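Local atomic coordinates of protein (glyceraldehyde 3-phosphate dehydrogenase) (Sulfolobus solfataricus, PDB entry 1B7G), a protein that catalyses the phosphorylating oxidation of D-glyceraldehyde 3-phosphate to 1,3-bisphosphoglycerate in glycolysis, using NADP in preference to NAD as cofactor. Residues 71-84 and 93-107. The protein carries 1 engineered substitution. Residues are numbered along the deposited sequence; the frame is centred on the assembly and turned at random.
Sequences VEDLIKTSDIVVDT and YKPIYLQLQRNAIFQ. Unlike the reference sequence in segment 71-84: Glu-72 (reference Asp), Asp-73 (reference Tyr).
Tyr-97 and Asp-83 meet inside a beta-alpha-beta unit of the Rossmann-type nucleotide-binding domain, where helix 89-99 crosses from strand 80-83 to its parallel neighbour 103-106. Tyr-97 OH donates to Asp-83 OD2 at 2.7 Å, on the anti side of the carboxylate and 33° out of its plane. Asp-83 reaches there because its CG stands anti to the backbone N (chi1 -177°), while its OD1 turns to Thr-85. A tyrosine suits this spot, since its ring is apolar enough to pack against Val-81, whose CB sits 4.2 Å above the plane of the Tyr-97 ring, toward the rim of one face, yet its hydroxyl can serve a buried acid. Ile-75 comes at the ring's edge, crossing Tyr-97 at about a right angle with Ile-75 CD1 3.7 Å from Tyr-97 CE1; its CG2 branch packs on Leu-100 CD1, just past the end of helix 89-99, filling the apolar angle between the two helices. Beyond it, Val-71 CG1 rests 3.6 Å from Tyr-93 CE1. Between the strands, the backbone bonds Val-81 N to Asn-103 O, Ile-105 N to Val-81 O and Asp-83 N to Ile-105 O set the parallel register.

Arg-102, bent at chi2, carries its guanidinium to the C-terminal end of helix 71-77, where Lys-76 O has no helical amide to take up and a long cationic donor fits. Replacing it with an alanine would probably leave Lys-76 O without its strong donor and open a gap beside Ile-75 CG2. The main bond is nearly straight: Arg-102 NH2 meets Lys-76 O at 2.6 Å, in the carbonyl plane on a lone pair, with the oxygen only 5° out of the guanidinium plane.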
ATOM      1  N   VAL A  71     -23.065 -18.364  11.296  1.00 41.86           N
ATOM      2  CA  VAL A  71     -21.675 -18.713  11.634  1.00 36.75           C
ATOM      3  C   VAL A  71     -21.591 -20.181  11.987  1.00 32.39           C
ATOM      4  O   VAL A  71     -20.680 -20.909  11.562  1.00 37.26           O
ATOM      5  CB  VAL A  71     -21.141 -17.822  12.777  1.00 40.50           C
ATOM      6  CG1 VAL A  71     -19.681 -18.158  13.063  1.00 35.61           C
ATOM      7  CG2 VAL A  71     -21.281 -16.361  12.401  1.00 34.80           C
ATOM      8  N   GLU A  72     -22.600 -20.691  12.695  1.00 33.02           N
ATOM      9  CA  GLU A  72     -22.695 -22.094  13.029  1.00 37.04           C
ATOM     10  C   GLU A  72     -22.666 -22.982  11.790  1.00 36.68           C
ATOM     11  O   GLU A  72     -22.034 -24.044  11.787  1.00 35.39           O
ATOM     12  CB  GLU A  72     -23.956 -22.407  13.830  1.00 45.91           C
ATOM     13  CG  GLU A  72     -23.883 -21.994  15.293  1.00 61.10           C
ATOM     14  CD  GLU A  72     -24.089 -20.506  15.490  1.00 69.39           C
ATOM     15  OE1 GLU A  72     -24.367 -19.796  14.502  1.00 68.80           O
ATOM     16  OE2 GLU A  72     -23.974 -20.058  16.657  1.00 80.80           O
ATOM     17  N   ASP A  73     -23.378 -22.579  10.744  1.00 38.68           N
ATOM     18  CA  ASP A  73     -23.363 -23.333   9.499  1.00 35.42           C
ATOM     19  C   ASP A  73     -21.927 -23.473   8.995  1.00 39.01           C
ATOM     20  O   ASP A  73     -21.483 -24.605   8.732  1.00 36.76           O
ATOM     21  CB  ASP A  73     -24.197 -22.645   8.418  1.00 39.05           C
ATOM     22  CG  ASP A  73     -25.695 -22.823   8.697  1.00 32.32           C
ATOM     23  OD1 ASP A  73     -26.048 -23.807   9.359  1.00 36.14           O
ATOM     24  OD2 ASP A  73     -26.453 -21.942   8.285  1.00 37.65           O
ATOM     25  N   LEU A  74     -21.255 -22.321   8.912  1.00 36.83           N
ATOM     26  CA  LEU A  74     -19.880 -22.238   8.419  1.00 34.11           C
ATOM     27  C   LEU A  74     -19.002 -23.150   9.253  1.00 29.21           C
ATOM     28  O   LEU A  74     -18.232 -23.947   8.738  1.00 34.36           O
ATOM     29  CB  LEU A  74     -19.345 -20.791   8.455  1.00 39.64           C
ATOM     30  CG  LEU A  74     -17.841 -20.606   8.235  1.00 39.57           C
ATOM     31  CD1 LEU A  74     -17.406 -21.074   6.850  1.00 38.05           C
ATOM     32  CD2 LEU A  74     -17.395 -19.148   8.413  1.00 33.76           C
ATOM     33  N   ILE A  75     -19.229 -23.089  10.575  1.00 34.18           N
ATOM     34  CA  ILE A  75     -18.502 -23.916  11.515  1.00 37.99           C
ATOM     35  C   ILE A  75     -18.730 -25.392  11.257  1.00 38.49           C
ATOM     36  O   ILE A  75     -17.775 -26.167  11.122  1.00 34.51           O
ATOM     37  CB  ILE A  75     -18.848 -23.530  12.984  1.00 30.16           C
ATOM     38  CG1 ILE A  75     -18.369 -22.101  13.243  1.00 35.50           C
ATOM     39  CG2 ILE A  75     -18.111 -24.500  13.907  1.00 36.96           C
ATOM     40  CD1 ILE A  75     -19.023 -21.388  14.402  1.00 39.75           C
ATOM     41  N   LYS A  76     -20.007 -25.785  11.141  1.00 41.41           N
ATOM     42  CA  LYS A  76     -20.383 -27.167  10.875  1.00 41.44           C
ATOM     43  C   LYS A  76     -19.771 -27.704   9.588  1.00 38.63           C
ATOM     44  O   LYS A  76     -19.251 -28.838   9.545  1.00 38.59           O
ATOM     45  CB  LYS A  76     -21.916 -27.319  10.853  1.00 47.79           C
ATOM     46  CG  LYS A  76     -22.607 -27.389  12.190  1.00 46.31           C
ATOM     47  CD  LYS A  76     -24.119 -27.256  12.184  1.00 57.05           C
ATOM     48  CE  LYS A  76     -24.615 -25.877  12.551  1.00 58.12           C
ATOM     49  NZ  LYS A  76     -26.097 -25.752  12.631  1.00 67.16           N
ATOM     50  N   THR A  77     -19.734 -26.895   8.546  1.00 32.61           N
ATOM     51  CA  THR A  77     -19.147 -27.271   7.262  1.00 33.41           C
ATOM     52  C   THR A  77     -17.647 -27.391   7.243  1.00 42.62           C
ATOM     53  O   THR A  77     -17.066 -28.115   6.400  1.00 38.56           O
ATOM     54  CB  THR A  77     -19.547 -26.202   6.207  1.00 44.73           C
ATOM     55  OG1 THR A  77     -20.956 -26.040   6.253  1.00 45.92           O
ATOM     56  CG2 THR A  77     -19.119 -26.579   4.803  1.00 52.73           C
ATOM     57  N   SER A  78     -16.920 -26.694   8.133  1.00 36.67           N
ATOM     58  CA  SER A  78     -15.457 -26.805   8.051  1.00 33.60           C
ATOM     59  C   SER A  78     -14.979 -28.015   8.817  1.00 33.08           C
ATOM     60  O   SER A  78     -15.736 -28.648   9.576  1.00 35.95           O
ATOM     61  CB  SER A  78     -14.868 -25.503   8.658  1.00 29.66           C
ATOM     62  OG  SER A  78     -15.244 -25.447  10.033  1.00 30.61           O
ATOM     63  N   ASP A  79     -13.764 -28.430   8.569  1.00 30.98           N
ATOM     64  CA  ASP A  79     -12.984 -29.355   9.338  1.00 28.57           C
ATOM     65  C   ASP A  79     -12.229 -28.585  10.460  1.00 36.23           C
ATOM     66  O   ASP A  79     -11.745 -29.230  11.395  1.00 34.97           O
ATOM     67  CB  ASP A  79     -11.917 -29.985   8.440  1.00 28.27           C
ATOM     68  CG  ASP A  79     -12.554 -30.838   7.338  1.00 43.52           C
ATOM     69  OD1 ASP A  79     -13.576 -31.501   7.622  1.00 38.92           O
ATOM     70  OD2 ASP A  79     -12.037 -30.838   6.210  1.00 33.16           O
ATOM     71  N   ILE A  80     -12.032 -27.275  10.315  1.00 33.81           N
ATOM     72  CA  ILE A  80     -11.288 -26.473  11.318  1.00 32.37           C
ATOM     73  C   ILE A  80     -11.549 -24.985  11.104  1.00 34.92           C
ATOM     74  O   ILE A  80     -11.704 -24.504   9.971  1.00 32.82           O
ATOM     75  CB  ILE A  80      -9.776 -26.711  11.240  1.00 30.69           C
ATOM     76  CG1 ILE A  80      -8.966 -25.909  12.290  1.00 34.44           C
ATOM     77  CG2 ILE A  80      -9.264 -26.310   9.848  1.00 29.22           C
ATOM     78  CD1 ILE A  80      -7.543 -26.491  12.482  1.00 21.43           C
ATOM     79  N   VAL A  81     -11.646 -24.219  12.205  1.00 30.48           N
ATOM     80  CA  VAL A  81     -11.943 -22.803  12.067  1.00 30.18           C
ATOM     81  C   VAL A  81     -10.725 -21.933  12.462  1.00 33.94           C
ATOM     82  O   VAL A  81     -10.104 -22.273  13.481  1.00 32.78           O
ATOM     83  CB  VAL A  81     -13.097 -22.393  12.996  1.00 31.76           C
ATOM     84  CG1 VAL A  81     -13.466 -20.923  12.776  1.00 30.18           C
ATOM     85  CG2 VAL A  81     -14.328 -23.280  12.803  1.00 33.54           C
ATOM     86  N   VAL A  82     -10.387 -20.951  11.658  1.00 28.02           N
ATOM     87  CA  VAL A  82      -9.403 -19.927  11.987  1.00 32.05           C
ATOM     88  C   VAL A  82     -10.187 -18.711  12.551  1.00 28.59           C
ATOM     89  O   VAL A  82     -10.909 -18.010  11.842  1.00 29.66           O
ATOM     90  CB  VAL A  82      -8.504 -19.411  10.875  1.00 31.70           C
ATOM     91  CG1 VAL A  82      -7.489 -18.389  11.434  1.00 33.07           C
ATOM     92  CG2 VAL A  82      -7.698 -20.538  10.224  1.00 30.76           C
ATOM     93  N   ASP A  83     -10.117 -18.555  13.867  1.00 24.20           N
ATOM     94  CA  ASP A  83     -10.854 -17.471  14.522  1.00 22.47           C
ATOM     95  C   ASP A  83      -9.979 -16.219  14.536  1.00 30.83           C
ATOM     96  O   ASP A  83      -8.904 -16.243  15.138  1.00 28.25           O
ATOM     97  CB  ASP A  83     -11.274 -17.877  15.930  1.00 33.86           C
ATOM     98  CG  ASP A  83     -12.099 -16.829  16.652  1.00 36.20           C
ATOM     99  OD1 ASP A  83     -11.726 -15.636  16.691  1.00 31.89           O
ATOM    100  OD2 ASP A  83     -13.136 -17.208  17.236  1.00 31.14           O
ATOM    101  N   THR A  84     -10.459 -15.195  13.858  1.00 31.21           N
ATOM    102  CA  THR A  84      -9.750 -13.919  13.753  1.00 33.55           C
ATOM    103  C   THR A  84     -10.670 -12.777  14.147  1.00 26.69           C
ATOM    104  O   THR A  84     -10.623 -11.683  13.583  1.00 32.51           O
ATOM    105  CB  THR A  84      -9.183 -13.670  12.354  1.00 28.96           C
ATOM    106  OG1 THR A  84     -10.225 -13.659  11.378  1.00 33.12           O
ATOM    107  CG2 THR A  84      -8.160 -14.711  11.948  1.00 33.60           C
ATOM    108  N   TYR A  93     -16.769 -17.515  21.069  1.00 38.76           N
ATOM    109  CA  TYR A  93     -16.995 -18.619  20.155  1.00 40.77           C
ATOM    110  C   TYR A  93     -16.421 -19.941  20.653  1.00 42.79           C
ATOM    111  O   TYR A  93     -16.893 -21.006  20.228  1.00 44.46           O
ATOM    112  CB  TYR A  93     -16.477 -18.328  18.749  1.00 39.38           C
ATOM    113  CG  TYR A  93     -17.430 -17.492  17.936  1.00 38.77           C
ATOM    114  CD1 TYR A  93     -18.506 -18.098  17.282  1.00 40.87           C
ATOM    115  CD2 TYR A  93     -17.259 -16.127  17.806  1.00 35.94           C
ATOM    116  CE1 TYR A  93     -19.397 -17.340  16.543  1.00 40.89           C
ATOM    117  CE2 TYR A  93     -18.141 -15.362  17.071  1.00 41.79           C
ATOM    118  CZ  TYR A  93     -19.209 -15.982  16.440  1.00 41.92           C
ATOM    119  OH  TYR A  93     -20.069 -15.224  15.693  1.00 41.89           O
ATOM    120  N   LYS A  94     -15.489 -19.933  21.618  1.00 38.36           N
ATOM    121  CA  LYS A  94     -14.924 -21.203  22.081  1.00 40.83           C
ATOM    122  C   LYS A  94     -15.944 -22.270  22.433  1.00 37.96           C
ATOM    123  O   LYS A  94     -15.882 -23.403  21.929  1.00 40.61           O
ATOM    124  CB  LYS A  94     -13.864 -20.945  23.153  1.00 33.66           C
ATOM    125  CG  LYS A  94     -13.279 -22.197  23.783  1.00 33.12           C
ATOM    126  CD  LYS A  94     -12.581 -23.066  22.757  1.00 35.37           C
ATOM    127  CE  LYS A  94     -12.084 -24.364  23.389  1.00 35.91           C
ATOM    128  NZ  LYS A  94     -11.251 -24.150  24.585  1.00 35.30           N
ATOM    129  N   PRO A  95     -16.944 -22.029  23.250  1.00 42.28           N
ATOM    130  CA  PRO A  95     -17.971 -23.015  23.567  1.00 43.03           C
ATOM    131  C   PRO A  95     -18.737 -23.493  22.338  1.00 45.13           C
ATOM    132  O   PRO A  95     -19.086 -24.682  22.250  1.00 48.07           O
ATOM    133  CB  PRO A  95     -18.881 -22.315  24.558  1.00 41.04           C
ATOM    134  CG  PRO A  95     -18.593 -20.860  24.437  1.00 41.67           C
ATOM    135  CD  PRO A  95     -17.161 -20.748  23.986  1.00 42.92           C
ATOM    136  N   ILE A  96     -19.001 -22.639  21.360  1.00 42.82           N
ATOM    137  CA  ILE A  96     -19.673 -23.058  20.121  1.00 46.87           C
ATOM    138  C   ILE A  96     -18.844 -24.030  19.313  1.00 47.21           C
ATOM    139  O   ILE A  96     -19.299 -25.125  18.928  1.00 42.32           O
ATOM    140  CB  ILE A  96     -20.081 -21.812  19.318  1.00 50.22           C
ATOM    141  CG1 ILE A  96     -21.088 -21.007  20.150  1.00 49.42           C
ATOM    142  CG2 ILE A  96     -20.683 -22.176  17.976  1.00 37.59           C
ATOM    143  CD1 ILE A  96     -21.246 -19.565  19.785  1.00 65.23           C
ATOM    144  N   TYR A  97     -17.543 -23.769  19.123  1.00 43.89           N
ATOM    145  CA  TYR A  97     -16.691 -24.742  18.433  1.00 44.41           C
ATOM    146  C   TYR A  97     -16.646 -26.078  19.185  1.00 41.32           C
ATOM    147  O   TYR A  97     -16.532 -27.154  18.593  1.00 40.07           O
ATOM    148  CB  TYR A  97     -15.280 -24.226  18.225  1.00 41.88           C
ATOM    149  CG  TYR A  97     -15.120 -22.853  17.621  1.00 39.41           C
ATOM    150  CD1 TYR A  97     -15.928 -22.390  16.597  1.00 39.12           C
ATOM    151  CD2 TYR A  97     -14.101 -22.018  18.083  1.00 35.91           C
ATOM    152  CE1 TYR A  97     -15.753 -21.136  16.040  1.00 38.90           C
ATOM    153  CE2 TYR A  97     -13.905 -20.764  17.521  1.00 36.37           C
ATOM    154  CZ  TYR A  97     -14.729 -20.319  16.512  1.00 38.62           C
ATOM    155  OH  TYR A  97     -14.572 -19.063  15.983  1.00 29.82           O
ATOM    156  N   LEU A  98     -16.672 -26.044  20.519  1.00 42.48           N
ATOM    157  CA  LEU A  98     -16.622 -27.283  21.283  1.00 43.48           C
ATOM    158  C   LEU A  98     -17.893 -28.124  21.101  1.00 43.32           C
ATOM    159  O   LEU A  98     -17.826 -29.362  21.002  1.00 40.42           O
ATOM    160  CB  LEU A  98     -16.478 -27.003  22.783  1.00 45.84           C
ATOM    161  CG  LEU A  98     -15.051 -26.780  23.277  1.00 49.65           C
ATOM    162  CD1 LEU A  98     -15.083 -26.108  24.645  1.00 47.15           C
ATOM    163  CD2 LEU A  98     -14.289 -28.088  23.283  1.00 52.05           C
ATOM    164  N   GLN A  99     -19.025 -27.443  21.157  1.00 39.13           N
ATOM    165  CA  GLN A  99     -20.322 -28.126  21.052  1.00 49.08           C
ATOM    166  C   GLN A  99     -20.552 -28.628  19.631  1.00 48.34           C
ATOM    167  O   GLN A  99     -21.138 -29.688  19.406  1.00 47.14           O
ATOM    168  CB  GLN A  99     -21.468 -27.218  21.496  1.00 46.66           C
ATOM    169  CG  GLN A  99     -21.832 -26.150  20.483  1.00 70.01           C
ATOM    170  CD  GLN A  99     -23.241 -25.621  20.651  1.00 78.63           C
ATOM    171  OE1 GLN A  99     -23.474 -24.677  21.415  1.00 83.53           O
ATOM    172  NE2 GLN A  99     -24.186 -26.224  19.929  1.00 79.33           N
ATOM    173  N   LEU A 100     -19.994 -27.905  18.663  1.00 45.00           N
ATOM    174  CA  LEU A 100     -20.072 -28.293  17.265  1.00 44.50           C
ATOM    175  C   LEU A 100     -18.866 -29.132  16.877  1.00 42.86           C
ATOM    176  O   LEU A 100     -18.678 -29.478  15.716  1.00 43.58           O
ATOM    177  CB  LEU A 100     -20.264 -27.095  16.353  1.00 35.59           C
ATOM    178  CG  LEU A 100     -21.518 -26.247  16.608  1.00 42.05           C
ATOM    179  CD1 LEU A 100     -21.516 -25.006  15.739  1.00 43.15           C
ATOM    180  CD2 LEU A 100     -22.758 -27.103  16.334  1.00 46.44           C
ATOM    181  N   GLN A 101     -18.087 -29.538  17.868  1.00 38.30           N
ATOM    182  CA  GLN A 101     -16.951 -30.419  17.701  1.00 37.19           C
ATOM    183  C   GLN A 101     -16.007 -30.059  16.578  1.00 41.73           C
ATOM    184  O   GLN A 101     -15.595 -30.889  15.761  1.00 40.60           O
ATOM    185  CB  GLN A 101     -17.477 -31.870  17.574  1.00 55.47           C
ATOM    186  CG  GLN A 101     -18.311 -32.300  18.785  1.00 56.63           C
ATOM    187  CD  GLN A 101     -19.036 -33.614  18.540  1.00 67.81           C
ATOM    188  OE1 GLN A 101     -18.640 -34.391  17.658  1.00 65.26           O
ATOM    189  NE2 GLN A 101     -20.094 -33.875  19.297  1.00 68.88           N
ATOM    190  N   ARG A 102     -15.522 -28.789  16.538  1.00 40.23           N
ATOM    191  CA  ARG A 102     -14.583 -28.395  15.481  1.00 37.04           C
ATOM    192  C   ARG A 102     -13.303 -27.801  16.077  1.00 39.30           C
ATOM    193  O   ARG A 102     -13.413 -26.994  16.989  1.00 33.22           O
ATOM    194  CB  ARG A 102     -15.248 -27.365  14.567  1.00 39.92           C
ATOM    195  CG  ARG A 102     -16.434 -27.922  13.779  1.00 48.78           C
ATOM    196  CD  ARG A 102     -15.982 -28.857  12.672  1.00 46.73           C
ATOM    197  NE  ARG A 102     -17.086 -29.350  11.864  1.00 50.64           N
ATOM    198  CZ  ARG A 102     -17.737 -30.496  12.036  1.00 52.07           C
ATOM    199  NH1 ARG A 102     -17.418 -31.341  13.006  1.00 51.82           N
ATOM    200  NH2 ARG A 102     -18.732 -30.815  11.212  1.00 58.67           N
ATOM    201  N   ASN A 103     -12.141 -28.222  15.581  1.00 36.93           N
ATOM    202  CA  ASN A 103     -10.853 -27.694  16.002  1.00 35.95           C
ATOM    203  C   ASN A 103     -10.814 -26.191  15.653  1.00 38.69           C
ATOM    204  O   ASN A 103     -11.541 -25.779  14.745  1.00 30.25           O
ATOM    205  CB  ASN A 103      -9.704 -28.395  15.293  1.00 29.61           C
ATOM    206  CG  ASN A 103      -9.377 -29.784  15.794  1.00 34.06           C
ATOM    207  OD1 ASN A 103     -10.104 -30.358  16.600  1.00 33.30           O
ATOM    208  ND2 ASN A 103      -8.260 -30.355  15.355  1.00 30.10           N
ATOM    209  N   ALA A 104     -10.026 -25.414  16.419  1.00 34.52           N
ATOM    210  CA  ALA A 104      -9.956 -23.979  16.140  1.00 34.68           C
ATOM    211  C   ALA A 104      -8.601 -23.331  16.473  1.00 30.93           C
ATOM    212  O   ALA A 104      -7.934 -23.719  17.420  1.00 28.39           O
ATOM    213  CB  ALA A 104     -11.052 -23.236  16.834  1.00 25.18           C
ATOM    214  N   ILE A 105      -8.251 -22.335  15.661  1.00 28.31           N
ATOM    215  CA  ILE A 105      -7.010 -21.572  15.835  1.00 33.26           C
ATOM    216  C   ILE A 105      -7.386 -20.162  16.319  1.00 36.31           C
ATOM    217  O   ILE A 105      -8.209 -19.514  15.629  1.00 31.86           O
ATOM    218  CB  ILE A 105      -6.246 -21.396  14.519  1.00 27.01           C
ATOM    219  CG1 ILE A 105      -6.085 -22.692  13.698  1.00 22.22           C
ATOM    220  CG2 ILE A 105      -4.868 -20.794  14.787  1.00 25.41           C
ATOM    221  CD1 ILE A 105      -5.368 -23.798  14.427  1.00 20.14           C
ATOM    222  N   PHE A 106      -6.825 -19.706  17.445  1.00 32.72           N
ATOM    223  CA  PHE A 106      -7.225 -18.349  17.895  1.00 26.09           C
ATOM    224  C   PHE A 106      -6.077 -17.358  17.783  1.00 23.65           C
ATOM    225  O   PHE A 106      -4.926 -17.751  17.600  1.00 25.47           O
ATOM    226  CB  PHE A 106      -7.802 -18.337  19.285  1.00 29.32           C
ATOM    227  CG  PHE A 106      -9.002 -19.156  19.615  1.00 28.66           C
ATOM    228  CD1 PHE A 106      -8.854 -20.495  19.983  1.00 32.93           C
ATOM    229  CD2 PHE A 106     -10.270 -18.632  19.612  1.00 24.47           C
ATOM    230  CE1 PHE A 106      -9.947 -21.246  20.332  1.00 26.54           C
ATOM    231  CE2 PHE A 106     -11.377 -19.384  19.917  1.00 30.33           C
ATOM    232  CZ  PHE A 106     -11.200 -20.701  20.308  1.00 24.77           C
ATOM    233  N   GLN A 107      -6.386 -16.057  17.849  1.00 28.44           N
ATOM    234  CA  GLN A 107      -5.353 -15.029  17.702  1.00 22.89           C
ATOM    235  C   GLN A 107      -4.807 -14.594  19.047  1.00 27.19           C
ATOM    236  O   GLN A 107      -5.441 -14.841  20.075  1.00 27.10           O
ATOM    237  CB  GLN A 107      -5.839 -13.860  16.846  1.00 23.59           C
ATOM    238  CG  GLN A 107      -6.336 -14.364  15.459  1.00 27.93           C
ATOM    239  CD  GLN A 107      -5.412 -15.367  14.833  1.00 32.52           C
ATOM    240  OE1 GLN A 107      -4.219 -15.112  14.665  1.00 26.65           O
ATOM    241  NE2 GLN A 107      -5.931 -16.562  14.468  1.00 26.60           N
TER
HETATM  242  O   HOH W   1     -12.234 -30.474  13.737  1.00 43.30           O
HETATM  243  O   HOH W   2      -9.233 -15.300  18.209  1.00 31.24           O